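Local coordinates for protein threonine--tRNA ligase catalytic subunit (Aeropyrum pernix, PDB 3A32) that probably attaches threonine to its cognate tRNA in a two-step, ATP-dependent reaction, as a zinc-containing class II synthetase that lacks the domain for editing mischarged seryl-tRNA, at residues A[173-178]-A[232-237]; A[180-185]-A[241-246]; A[344-349]-A[400-405]. One frame throughout, in Å; residues are numbered along the deposited sequence.

In the fold
Following the chain from the N terminus, the first segment met is the start of helix 174-191, whose first turn gives contact 1 and whose middle gives contact 2. After strand 202-207 comes helix 222-243, where 232-237 closes the loop of contact 1 with 53 residues between its segments. Contact 2 closes later, at 241-246, so the two loops cross, and both hold the same pair of helices together, with centres 10 Å apart. Contact 3 follows in series, 400-405 closing a 50-residue loop opened at 344-349. It joins strands 341-347 and 399-403 in the anticodon-binding domain, its centre about 47 Å from that of contact 2, whereas contacts 1 and 2 belong to the class II catalytic core.

Contact 1 of 3, residues A[173-178]-A[232-237]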
ATOM      1  N   ARG A 173      22.901  -1.514  22.388  1.00 16.13           N
ATOM      2  CA  ARG A 173      21.839  -0.631  21.935  1.00 16.78           C
ATOM      3  C   ARG A 173      20.429  -1.211  22.268  1.00 15.94           C
ATOM      4  O   ARG A 173      19.417  -0.581  22.006  1.00 15.15           O
ATOM      5  CB  ARG A 173      22.033  -0.403  20.419  1.00 17.78           C
ATOM      6  CG  ARG A 173      23.220   0.585  19.998  1.00 23.37           C
ATOM      7  CD  ARG A 173      22.883   2.111  20.238  1.00 32.03           C
ATOM      8  NE  ARG A 173      21.426   2.394  20.219  1.00 42.02           N
ATOM      9  CZ  ARG A 173      20.715   2.854  19.169  1.00 46.86           C
ATOM     10  NH1 ARG A 173      21.321   3.143  18.009  1.00 48.12           N
ATOM     11  NH2 ARG A 173      19.381   3.044  19.276  1.00 45.81           N
ATOM     12  N   VAL A 174      20.371  -2.406  22.869  1.00 15.39           N
ATOM     13  CA  VAL A 174      19.113  -3.159  22.935  1.00 14.39           C
ATOM     14  C   VAL A 174      18.072  -2.465  23.835  1.00 14.43           C
ATOM     15  O   VAL A 174      16.878  -2.387  23.465  1.00 13.65           O
ATOM     16  CB  VAL A 174      19.298  -4.702  23.257  1.00 15.42           C
ATOM     17  CG1 VAL A 174      19.913  -4.935  24.661  1.00 12.93           C
ATOM     18  CG2 VAL A 174      17.954  -5.478  23.120  1.00 15.36           C
ATOM     19  N   ILE A 175      18.515  -1.933  24.974  1.00 13.31           N
ATOM     20  CA  ILE A 175      17.610  -1.217  25.884  1.00 12.75           C
ATOM     21  C   ILE A 175      16.945  -0.011  25.170  1.00 13.36           C
ATOM     22  O   ILE A 175      15.710   0.204  25.269  1.00 13.26           O
ATOM     23  CB  ILE A 175      18.329  -0.792  27.223  1.00 13.14           C
ATOM     24  CG1 ILE A 175      18.733  -2.027  28.067  1.00 12.60           C
ATOM     25  CG2 ILE A 175      17.483   0.217  28.011  1.00 11.33           C
ATOM     26  CD1 ILE A 175      19.730  -1.736  29.244  1.00 10.20           C
ATOM     27  N   ASP A 176      17.747   0.744  24.426  1.00 12.82           N
ATOM     28  CA  ASP A 176      17.256   1.907  23.681  1.00 13.16           C
ATOM     29  C   ASP A 176      16.232   1.511  22.595  1.00 12.89           C
ATOM     30  O   ASP A 176      15.258   2.237  22.349  1.00 12.64           O
ATOM     31  CB  ASP A 176      18.427   2.611  22.985  1.00 13.76           C
ATOM     32  CG  ASP A 176      19.288   3.524  23.936  1.00 15.75           C
ATOM     33  OD1 ASP A 176      18.937   3.811  25.086  1.00 16.13           O
ATOM     34  OD2 ASP A 176      20.369   3.947  23.500  1.00 19.16           O
ATOM     35  N   VAL A 177      16.495   0.401  21.906  1.00 11.29           N
ATOM     36  CA  VAL A 177      15.618  -0.103  20.890  1.00 10.53           C
ATOM     37  C   VAL A 177      14.259  -0.478  21.479  1.00  9.87           C
ATOM     38  O   VAL A 177      13.209  -0.084  20.942  1.00 10.00           O
ATOM     39  CB  VAL A 177      16.278  -1.304  20.156  1.00 11.63           C
ATOM     40  CG1 VAL A 177      15.229  -2.213  19.552  1.00 11.57           C
ATOM     41  CG2 VAL A 177      17.300  -0.798  19.071  1.00 12.03           C
ATOM     42  N   VAL A 178      14.279  -1.194  22.613  1.00  8.94           N
ATOM     43  CA  VAL A 178      13.054  -1.568  23.324  1.00  8.20           C
ATOM     44  C   VAL A 178      12.246  -0.347  23.728  1.00  9.43           C
ATOM     45  O   VAL A 178      11.005  -0.297  23.536  1.00  9.71           O
ATOM     46  CB  VAL A 178      13.319  -2.544  24.561  1.00  7.84           C
ATOM     47  CG1 VAL A 178      11.988  -2.887  25.297  1.00  5.66           C
ATOM     48  CG2 VAL A 178      13.938  -3.816  24.091  1.00  5.36           C
ATOM     49  N   LEU A 232      14.437  -5.628  28.939  1.00 12.52           N
ATOM     50  CA  LEU A 232      13.020  -5.289  29.141  1.00 11.51           C
ATOM     51  C   LEU A 232      12.735  -4.607  30.451  1.00 11.83           C
ATOM     52  O   LEU A 232      11.808  -3.796  30.540  1.00 12.25           O
ATOM     53  CB  LEU A 232      12.144  -6.552  29.027  1.00 10.72           C
ATOM     54  CG  LEU A 232      12.115  -7.243  27.670  1.00 10.35           C
ATOM     55  CD1 LEU A 232      11.435  -8.635  27.764  1.00 11.45           C
ATOM     56  CD2 LEU A 232      11.417  -6.357  26.594  1.00  8.76           C
ATOM     57  N   ARG A 233      13.502  -4.959  31.487  1.00 11.57           N
ATOM     58  CA  ARG A 233      13.333  -4.360  32.799  1.00 12.21           C
ATOM     59  C   ARG A 233      13.821  -2.925  32.821  1.00 12.27           C
ATOM     60  O   ARG A 233      13.114  -2.048  33.313  1.00 12.94           O
ATOM     61  CB  ARG A 233      14.026  -5.187  33.895  1.00 12.20           C
ATOM     62  CG  ARG A 233      13.293  -6.446  34.234  1.00 14.57           C
ATOM     63  CD  ARG A 233      13.971  -7.179  35.363  1.00 18.49           C
ATOM     64  NE  ARG A 233      13.285  -8.427  35.622  1.00 18.35           N
ATOM     65  CZ  ARG A 233      13.865  -9.616  35.550  1.00 21.54           C
ATOM     66  NH1 ARG A 233      15.158  -9.713  35.257  1.00 23.34           N
ATOM     67  NH2 ARG A 233      13.167 -10.707  35.810  1.00 19.00           N
ATOM     68  N   GLU A 234      15.007  -2.677  32.273  1.00 13.02           N
ATOM     69  CA  GLU A 234      15.530  -1.315  32.181  1.00 14.12           C
ATOM     70  C   GLU A 234      14.667  -0.413  31.325  1.00 13.33           C
ATOM     71  O   GLU A 234      14.384   0.704  31.711  1.00 13.12           O
ATOM     72  CB  GLU A 234      16.957  -1.303  31.635  1.00 14.80           C
ATOM     73  CG  GLU A 234      17.958  -1.923  32.571  1.00 22.42           C
ATOM     74  CD  GLU A 234      18.243  -1.051  33.861  1.00 28.64           C
ATOM     75  OE1 GLU A 234      17.629   0.055  34.045  1.00 26.41           O
ATOM     76  OE2 GLU A 234      19.095  -1.511  34.672  1.00 29.61           O
ATOM     77  N   ALA A 235      14.262  -0.911  30.159  1.00 13.29           N
ATOM     78  CA  ALA A 235      13.393  -0.153  29.259  1.00 13.01           C
ATOM     79  C   ALA A 235      12.066   0.209  29.941  1.00 12.43           C
ATOM     80  O   ALA A 235      11.668   1.383  29.933  1.00 11.86           O
ATOM     81  CB  ALA A 235      13.162  -0.902  27.906  1.00 11.16           C
ATOM     82  N   ALA A 236      11.439  -0.788  30.565  1.00 11.79           N
ATOM     83  CA  ALA A 236      10.200  -0.623  31.319  1.00 12.06           C
ATOM     84  C   ALA A 236      10.398   0.317  32.501  1.00 12.98           C
ATOM     85  O   ALA A 236       9.484   1.049  32.887  1.00 13.23           O
ATOM     86  CB  ALA A 236       9.701  -1.977  31.831  1.00 11.66           C
ATOM     87  N   SER A 237      11.587   0.293  33.080  1.00 13.30           N
ATOM     88  CA  SER A 237      11.865   1.192  34.196  1.00 14.52           C
ATOM     89  C   SER A 237      11.970   2.626  33.693  1.00 14.40           C
ATOM     90  O   SER A 237      11.501   3.549  34.359  1.00 14.40           O
ATOM     91  CB  SER A 237      13.110   0.734  34.977  1.00 15.23           C
ATOM     92  OG  SER A 237      13.574   1.763  35.828  1.00 19.70           O
TER
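Val178 and Ala235 make the closest side-chain approach between segments 173-178 and 232-237. Followed outward, Val178 first presents CB to the methyl of Ala235, CB to CB 3.7 Å. Its CG1 lies anti to the backbone N (chi1 179°), and this rotation sets it against two partners at once: Ala235 CB at 3.5 Å, shorter than usual van der Waals contact, and Leu232 CD2 3.7 Å from Val178 CG1. The Leu232 side chain meets Val178 at about a right angle. One turn earlier, Ile175 lies against Glu234, its CD1 3.7 Å from Glu234 CB and 3.8 Å from Glu234 CG. Only the aliphatic part of that glutamate is used, since its chain bends at chi2 and carries the carboxylate away. The small Ala235 permits a close backbone approach, with Ile175 CA 5.5 Å from Ala235 CA and the segment axes 8.5 Å apart at a crossing angle of -50°. Phe283 of strand 273-284 touches both Val178 and Leu232, which places the pair against the sheet. This is apolar helix-helix packing on the sheet of the class II synthetase catalytic core; the Leu232 side chain lies about 11 Å from that of His310, a zinc ligand.

Contact 2 of 3, residues A[180-185]-A[241-246]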
ATOM      1  N   ASP A 180      12.501   2.747  22.467  1.00  9.91           N
ATOM      2  CA  ASP A 180      12.073   3.440  21.278  1.00  9.06           C
ATOM      3  C   ASP A 180      10.810   2.858  20.664  1.00  8.90           C
ATOM      4  O   ASP A 180       9.976   3.624  20.139  1.00  8.67           O
ATOM      5  CB  ASP A 180      13.180   3.436  20.223  1.00  9.16           C
ATOM      6  CG  ASP A 180      14.366   4.408  20.586  1.00 12.28           C
ATOM      7  OD1 ASP A 180      14.269   5.189  21.549  1.00  9.28           O
ATOM      8  OD2 ASP A 180      15.394   4.382  19.876  1.00 15.79           O
ATOM      9  N   VAL A 181      10.669   1.524  20.737  1.00  8.36           N
ATOM     10  CA  VAL A 181       9.463   0.849  20.212  1.00  7.40           C
ATOM     11  C   VAL A 181       8.284   1.234  21.057  1.00  7.73           C
ATOM     12  O   VAL A 181       7.229   1.538  20.506  1.00  7.46           O
ATOM     13  CB  VAL A 181       9.610  -0.689  20.078  1.00  7.40           C
ATOM     14  CG1 VAL A 181       8.252  -1.355  19.695  1.00  5.93           C
ATOM     15  CG2 VAL A 181      10.670  -1.010  19.001  1.00  5.02           C
ATOM     16  N   PHE A 182       8.478   1.310  22.383  1.00  7.92           N
ATOM     17  CA  PHE A 182       7.423   1.866  23.199  1.00  8.56           C
ATOM     18  C   PHE A 182       7.072   3.277  22.731  1.00  9.08           C
ATOM     19  O   PHE A 182       5.889   3.614  22.634  1.00 10.02           O
ATOM     20  CB  PHE A 182       7.751   1.901  24.714  1.00  8.46           C
ATOM     21  CG  PHE A 182       6.750   2.717  25.504  1.00  7.85           C
ATOM     22  CD1 PHE A 182       5.557   2.153  25.940  1.00 10.12           C
ATOM     23  CD2 PHE A 182       6.978   4.050  25.771  1.00 10.60           C
ATOM     24  CE1 PHE A 182       4.605   2.917  26.656  1.00 10.19           C
ATOM     25  CE2 PHE A 182       6.028   4.819  26.474  1.00 11.40           C
ATOM     26  CZ  PHE A 182       4.844   4.234  26.909  1.00 10.11           C
ATOM     27  N   GLU A 183       8.088   4.107  22.457  1.00  9.23           N
ATOM     28  CA  GLU A 183       7.840   5.515  22.074  1.00  9.75           C
ATOM     29  C   GLU A 183       7.119   5.584  20.712  1.00  8.39           C
ATOM     30  O   GLU A 183       6.276   6.424  20.501  1.00  7.96           O
ATOM     31  CB  GLU A 183       9.135   6.345  22.049  1.00  9.03           C
ATOM     32  CG  GLU A 183       9.747   6.626  23.415  1.00 14.53           C
ATOM     33  CD  GLU A 183       9.023   7.721  24.248  1.00 19.57           C
ATOM     34  OE1 GLU A 183       7.801   7.658  24.438  1.00 22.46           O
ATOM     35  OE2 GLU A 183       9.693   8.664  24.722  1.00 23.52           O
ATOM     36  N   GLU A 184       7.446   4.663  19.816  1.00  7.73           N
ATOM     37  CA  GLU A 184       6.737   4.546  18.551  1.00  7.87           C
ATOM     38  C   GLU A 184       5.251   4.208  18.734  1.00  7.95           C
ATOM     39  O   GLU A 184       4.396   4.815  18.121  1.00  7.63           O
ATOM     40  CB  GLU A 184       7.453   3.491  17.686  1.00  8.99           C
ATOM     41  CG  GLU A 184       8.785   4.009  17.193  1.00  7.75           C
ATOM     42  CD  GLU A 184       9.717   2.964  16.706  1.00  9.53           C
ATOM     43  OE1 GLU A 184       9.355   1.776  16.570  1.00 12.80           O
ATOM     44  OE2 GLU A 184      10.855   3.353  16.426  1.00  9.39           O
ATOM     45  N   MET A 185       4.959   3.243  19.603  1.00  8.18           N
ATOM     46  CA  MET A 185       3.591   2.815  19.886  1.00  8.38           C
ATOM     47  C   MET A 185       2.750   3.992  20.401  1.00  8.00           C
ATOM     48  O   MET A 185       1.619   4.220  19.937  1.00  7.15           O
ATOM     49  CB  MET A 185       3.619   1.635  20.884  1.00  7.99           C
ATOM     50  CG  MET A 185       2.221   1.116  21.322  1.00 10.80           C
ATOM     51  SD  MET A 185       1.458   2.215  22.553  1.00 15.91           S
ATOM     52  CE  MET A 185       2.741   2.444  23.812  1.00 11.52           C
ATOM     53  N   GLU A 241       9.478   5.549  34.809  1.00 19.36           N
ATOM     54  CA  GLU A 241      10.050   6.777  35.301  1.00 20.51           C
ATOM     55  C   GLU A 241       9.481   7.929  34.533  1.00 19.40           C
ATOM     56  O   GLU A 241       9.148   8.921  35.136  1.00 19.19           O
ATOM     57  CB  GLU A 241      11.589   6.796  35.250  1.00 21.62           C
ATOM     58  CG  GLU A 241      12.170   7.897  36.188  1.00 27.99           C
ATOM     59  CD  GLU A 241      13.585   8.333  35.816  1.00 36.07           C
ATOM     60  OE1 GLU A 241      14.484   7.446  35.699  1.00 37.25           O
ATOM     61  OE2 GLU A 241      13.796   9.571  35.650  1.00 40.24           O
ATOM     62  N   LYS A 242       9.358   7.800  33.204  1.00 19.02           N
ATOM     63  CA  LYS A 242       8.965   8.958  32.364  1.00 17.33           C
ATOM     64  C   LYS A 242       7.465   9.266  32.387  1.00 16.35           C
ATOM     65  O   LYS A 242       7.061  10.447  32.394  1.00 14.66           O
ATOM     66  CB  LYS A 242       9.455   8.800  30.922  1.00 17.37           C
ATOM     67  CG  LYS A 242       9.221  10.074  30.065  1.00 18.04           C
ATOM     68  CD  LYS A 242       9.716   9.965  28.618  1.00 18.36           C
ATOM     69  CE  LYS A 242       9.411  11.242  27.822  1.00 19.96           C
ATOM     70  NZ  LYS A 242      10.083  11.358  26.430  1.00 19.65           N
ATOM     71  N   TYR A 243       6.641   8.210  32.419  1.00 15.47           N
ATOM     72  CA  TYR A 243       5.196   8.377  32.312  1.00 14.62           C
ATOM     73  C   TYR A 243       4.377   7.882  33.497  1.00 14.73           C
ATOM     74  O   TYR A 243       3.120   8.053  33.539  1.00 14.92           O
ATOM     75  CB  TYR A 243       4.714   7.674  31.048  1.00 15.26           C
ATOM     76  CG  TYR A 243       5.369   8.166  29.792  1.00 14.89           C
ATOM     77  CD1 TYR A 243       5.071   9.438  29.274  1.00 15.16           C
ATOM     78  CD2 TYR A 243       6.282   7.379  29.116  1.00 12.63           C
ATOM     79  CE1 TYR A 243       5.672   9.895  28.114  1.00 14.71           C
ATOM     80  CE2 TYR A 243       6.891   7.831  27.975  1.00 13.00           C
ATOM     81  CZ  TYR A 243       6.566   9.076  27.471  1.00 14.54           C
ATOM     82  OH  TYR A 243       7.160   9.511  26.318  1.00 18.70           O
ATOM     83  N   GLY A 244       5.053   7.236  34.438  1.00 13.69           N
ATOM     84  CA  GLY A 244       4.388   6.755  35.664  1.00 13.41           C
ATOM     85  C   GLY A 244       3.496   5.596  35.292  1.00 14.17           C
ATOM     86  O   GLY A 244       2.601   5.249  36.048  1.00 14.21           O
ATOM     87  N   ILE A 245       3.759   5.011  34.105  1.00 13.79           N
ATOM     88  CA  ILE A 245       2.979   3.923  33.533  1.00 13.62           C
ATOM     89  C   ILE A 245       3.359   2.656  34.287  1.00 15.19           C
ATOM     90  O   ILE A 245       4.553   2.325  34.504  1.00 14.22           O
ATOM     91  CB  ILE A 245       3.221   3.752  31.973  1.00 13.54           C
ATOM     92  CG1 ILE A 245       2.526   4.866  31.178  1.00 12.18           C
ATOM     93  CG2 ILE A 245       2.789   2.359  31.482  1.00 12.43           C
ATOM     94  CD1 ILE A 245       2.838   4.812  29.654  1.00 12.15           C
ATOM     95  N   ASP A 246       2.359   1.914  34.708  1.00 16.26           N
ATOM     96  CA  ASP A 246       2.801   0.862  35.553  1.00 17.26           C
ATOM     97  C   ASP A 246       3.216  -0.471  34.828  1.00 17.04           C
ATOM     98  O   ASP A 246       2.777  -0.745  33.675  1.00 15.88           O
ATOM     99  CB  ASP A 246       2.018   0.865  36.873  1.00 19.86           C
ATOM    100  CG  ASP A 246       0.728   0.208  36.777  1.00 21.76           C
ATOM    101  OD1 ASP A 246      -0.237   0.757  37.353  1.00 23.00           O
ATOM    102  OD2 ASP A 246       0.714  -0.872  36.167  1.00 25.10           O
TER
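Phe182 and Ile245 reach toward each other tip to tip, with Phe182 CZ 3.4 Å from Ile245 CD1. The methyl arrives at the rim of the phenyl ring, near its plane. Tyr243 CE2 is at the same rim, 3.5 Å from Phe182 CE2, but the two aromatic side chains slide past one another in opposite directions. Their planes stand at 46°, so the pair is oblique. With Phe182 CG anti to the backbone N (chi1 169°), the ring is carried out toward 241-246. This is the close, buried part of the contact: Phe263 and Phe202 from the neighbouring strands also touch Phe182, joining the helix 174-191 to the sheet beneath.

Toward solvent the packing gives way to polar groups on longer arms. Glu183 bends at chi2, and its carboxylate takes two donors from the last turn of helix 222-243. Tyr243 OH donates to Glu183 OE1 at 2.7 Å, on the syn lone pair, with the carboxylate and ring planes 69° apart. The extended Lys242, an exposed residue, brings NZ to 3.2 Å from Glu183 OE2, nearly along the C-O axis, in a salt bridge. Lys242 CG also covers one face of the Tyr243 ring, 3.8 Å above its centre. An alanine at Glu183 would probably leave the Tyr243 hydroxyl and the Lys242 ammonium without their partner across the contact, and the tyrosine ring less fixed at its outer end.

Because one carboxylate oxygen accepts from a phenol and the other faces an ammonium, the glutamate is likely to be favoured in its ionised form.

Contact 3 of 3, residues A[344-349]-A[400-405]; sequences IAVKTG and NVFIGA
Ile344 and Phe402 stand side by side on one face of the sheet, pointing the same way from adjacent strands. The isoleucine tip, CD1, comes 3.7 Å from Phe402 CE1. CB of Ile344 lies 3.9 Å from Phe402 CD1, and Ile344 CG2 is close to both CD1 and CE1 of Phe402, so CB and CG2 near the backbone and CD1 at the tip all meet the ring. Phe402 CG is anti to its own carbonyl carbon. The end of the ring comes nearer the neighbouring strand than its root. Ile344 CD1 also reaches Asn400 CB at 3.9 Å, the two side chains crossing obliquely. Val346 adds a looser contact, CG2 lying near the plane of the Phe402 ring at its edge. Leu384 of helix 384-393 touches Ile344, Val346 and Phe402, covering this face.

Ala345 and Ile403 pair on the opposite face, under helix 353-369, where Ile356 meets Ala345 and Leu359 and Ile363 meet Ile403. Helices thus cover both faces of a mixed sheet, the alpha/beta fold of the anticodon-binding domain of class IIa synthetases; strands 341-347 and 399-403 are parallel neighbours within it, the segment axes at 25°.

The backbone fixes this register. Ile344 N donates to Val401 O at 2.8 Å, and Ile403 N to Ile344 O at 2.7 Å with an N-H...O angle of 176°. Val346 N donates to Ile403 O at 2.8 Å. The next rung is not direct: Val346 O and Ala405 N lie 4.5 Å apart, and a water joins them, donating to Val346 O and accepting from Ala405 N. Beyond it Thr348 CG2 rests 4.0 Å from Ala405 CB, while Thr348 OG1 hydrogen-bonds to Asp353.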
ATOM      1  N   ILE A 344     -24.090  19.326   3.582  1.00  8.37           N
ATOM      2  CA  ILE A 344     -25.540  19.156   3.765  1.00  8.74           C
ATOM      3  C   ILE A 344     -26.286  20.440   3.360  1.00  9.56           C
ATOM      4  O   ILE A 344     -26.157  21.483   4.007  1.00  8.72           O
ATOM      5  CB  ILE A 344     -25.876  18.713   5.214  1.00  8.11           C
ATOM      6  CG1 ILE A 344     -25.156  17.391   5.525  1.00 10.72           C
ATOM      7  CG2 ILE A 344     -27.399  18.465   5.381  1.00  8.48           C
ATOM      8  CD1 ILE A 344     -24.670  17.229   6.905  1.00 10.99           C
ATOM      9  N   ALA A 345     -27.037  20.346   2.261  1.00 10.70           N
ATOM     10  CA  ALA A 345     -27.689  21.501   1.677  1.00 10.90           C
ATOM     11  C   ALA A 345     -29.092  21.584   2.302  1.00 11.70           C
ATOM     12  O   ALA A 345     -29.924  20.712   2.064  1.00 11.35           O
ATOM     13  CB  ALA A 345     -27.761  21.343   0.140  1.00  9.96           C
ATOM     14  N   VAL A 346     -29.358  22.598   3.128  1.00 12.16           N
ATOM     15  CA  VAL A 346     -30.673  22.655   3.787  1.00 12.08           C
ATOM     16  C   VAL A 346     -31.648  23.510   2.952  1.00 14.14           C
ATOM     17  O   VAL A 346     -31.702  24.746   3.077  1.00 14.17           O
ATOM     18  CB  VAL A 346     -30.578  23.141   5.199  1.00 11.56           C
ATOM     19  CG1 VAL A 346     -31.938  22.946   5.913  1.00 10.55           C
ATOM     20  CG2 VAL A 346     -29.380  22.436   5.964  1.00 10.90           C
ATOM     21  N   LYS A 347     -32.369  22.849   2.057  1.00 15.66           N
ATOM     22  CA  LYS A 347     -33.223  23.566   1.103  1.00 18.10           C
ATOM     23  C   LYS A 347     -34.493  24.087   1.776  1.00 18.91           C
ATOM     24  O   LYS A 347     -34.940  23.545   2.792  1.00 18.12           O
ATOM     25  CB  LYS A 347     -33.530  22.697  -0.109  1.00 17.72           C
ATOM     26  CG  LYS A 347     -32.511  22.916  -1.201  1.00 21.02           C
ATOM     27  CD  LYS A 347     -32.204  21.655  -1.970  1.00 27.99           C
ATOM     28  CE  LYS A 347     -30.880  21.832  -2.785  1.00 32.74           C
ATOM     29  NZ  LYS A 347     -31.047  22.117  -4.282  1.00 31.15           N
ATOM     30  N   THR A 348     -35.042  25.157   1.207  1.00 20.25           N
ATOM     31  CA  THR A 348     -36.125  25.915   1.824  1.00 21.35           C
ATOM     32  C   THR A 348     -37.403  25.866   0.992  1.00 22.37           C
ATOM     33  O   THR A 348     -38.482  26.062   1.523  1.00 23.35           O
ATOM     34  CB  THR A 348     -35.722  27.417   2.073  1.00 21.45           C
ATOM     35  OG1 THR A 348     -35.490  28.084   0.830  1.00 18.62           O
ATOM     36  CG2 THR A 348     -34.447  27.506   2.914  1.00 20.03           C
ATOM     37  N   GLY A 349     -37.278  25.588  -0.304  1.00 23.36           N
ATOM     38  CA  GLY A 349     -38.400  25.701  -1.226  1.00 23.73           C
ATOM     39  C   GLY A 349     -38.425  27.023  -1.992  1.00 24.26           C
ATOM     40  O   GLY A 349     -39.075  27.133  -3.065  1.00 25.07           O
ATOM     41  N   ASN A 400     -19.279  17.688   9.468  1.00  7.63           N
ATOM     42  CA  ASN A 400     -20.537  18.102   8.791  1.00  8.61           C
ATOM     43  C   ASN A 400     -20.517  19.579   8.440  1.00  8.40           C
ATOM     44  O   ASN A 400     -20.215  20.391   9.307  1.00  8.99           O
ATOM     45  CB  ASN A 400     -21.842  17.782   9.601  1.00  6.58           C
ATOM     46  CG  ASN A 400     -22.022  16.288   9.876  1.00  8.05           C
ATOM     47  OD1 ASN A 400     -21.489  15.424   9.145  1.00  5.16           O
ATOM     48  ND2 ASN A 400     -22.761  15.967  10.965  1.00  6.54           N
ATOM     49  N   VAL A 401     -20.810  19.913   7.184  1.00  8.62           N
ATOM     50  CA  VAL A 401     -20.872  21.331   6.738  1.00  8.66           C
ATOM     51  C   VAL A 401     -22.315  21.610   6.348  1.00  8.43           C
ATOM     52  O   VAL A 401     -22.839  20.992   5.434  1.00  8.14           O
ATOM     53  CB  VAL A 401     -19.878  21.647   5.561  1.00  9.00           C
ATOM     54  CG1 VAL A 401     -19.966  23.125   5.115  1.00  6.72           C
ATOM     55  CG2 VAL A 401     -18.414  21.279   5.965  1.00  9.26           C
ATOM     56  N   PHE A 402     -22.978  22.456   7.112  1.00  8.40           N
ATOM     57  CA  PHE A 402     -24.395  22.741   6.884  1.00  9.22           C
ATOM     58  C   PHE A 402     -24.533  23.995   6.076  1.00  9.77           C
ATOM     59  O   PHE A 402     -24.016  25.053   6.467  1.00 11.01           O
ATOM     60  CB  PHE A 402     -25.174  22.881   8.200  1.00  7.96           C
ATOM     61  CG  PHE A 402     -25.357  21.558   8.933  1.00  9.35           C
ATOM     62  CD1 PHE A 402     -26.360  20.668   8.556  1.00  8.45           C
ATOM     63  CD2 PHE A 402     -24.504  21.206   9.983  1.00  7.38           C
ATOM     64  CE1 PHE A 402     -26.526  19.451   9.216  1.00 11.86           C
ATOM     65  CE2 PHE A 402     -24.657  19.990  10.646  1.00 10.06           C
ATOM     66  CZ  PHE A 402     -25.674  19.107  10.282  1.00  7.89           C
ATOM     67  N   ILE A 403     -25.171  23.873   4.919  1.00 10.05           N
ATOM     68  CA  ILE A 403     -25.386  25.041   4.097  1.00 11.10           C
ATOM     69  C   ILE A 403     -26.860  25.307   3.886  1.00 11.27           C
ATOM     70  O   ILE A 403     -27.490  24.646   3.096  1.00 10.77           O
ATOM     71  CB  ILE A 403     -24.682  25.000   2.761  1.00 11.94           C
ATOM     72  CG1 ILE A 403     -23.181  24.718   2.973  1.00 11.85           C
ATOM     73  CG2 ILE A 403     -24.921  26.409   2.031  1.00 11.05           C
ATOM     74  CD1 ILE A 403     -22.507  24.159   1.829  1.00 12.78           C
ATOM     75  N   GLY A 404     -27.391  26.258   4.662  1.00 11.37           N
ATOM     76  CA  GLY A 404     -28.762  26.737   4.489  1.00 11.71           C
ATOM     77  C   GLY A 404     -28.821  28.224   4.111  1.00 10.93           C
ATOM     78  O   GLY A 404     -27.803  28.859   3.826  1.00 10.68           O
ATOM     79  N   ALA A 405     -30.035  28.750   4.088  1.00 10.42           N
ATOM     80  CA  ALA A 405     -30.331  30.154   3.763  1.00  9.63           C
ATOM     81  C   ALA A 405     -29.516  31.117   4.626  1.00  9.34           C
ATOM     82  O   ALA A 405     -29.010  32.104   4.143  1.00  9.94           O
ATOM     83  CB  ALA A 405     -31.840  30.402   3.984  1.00  7.80           C
TER
HETATM   84  O   HOH W   1     -32.038  26.712   4.925  1.00 18.77           O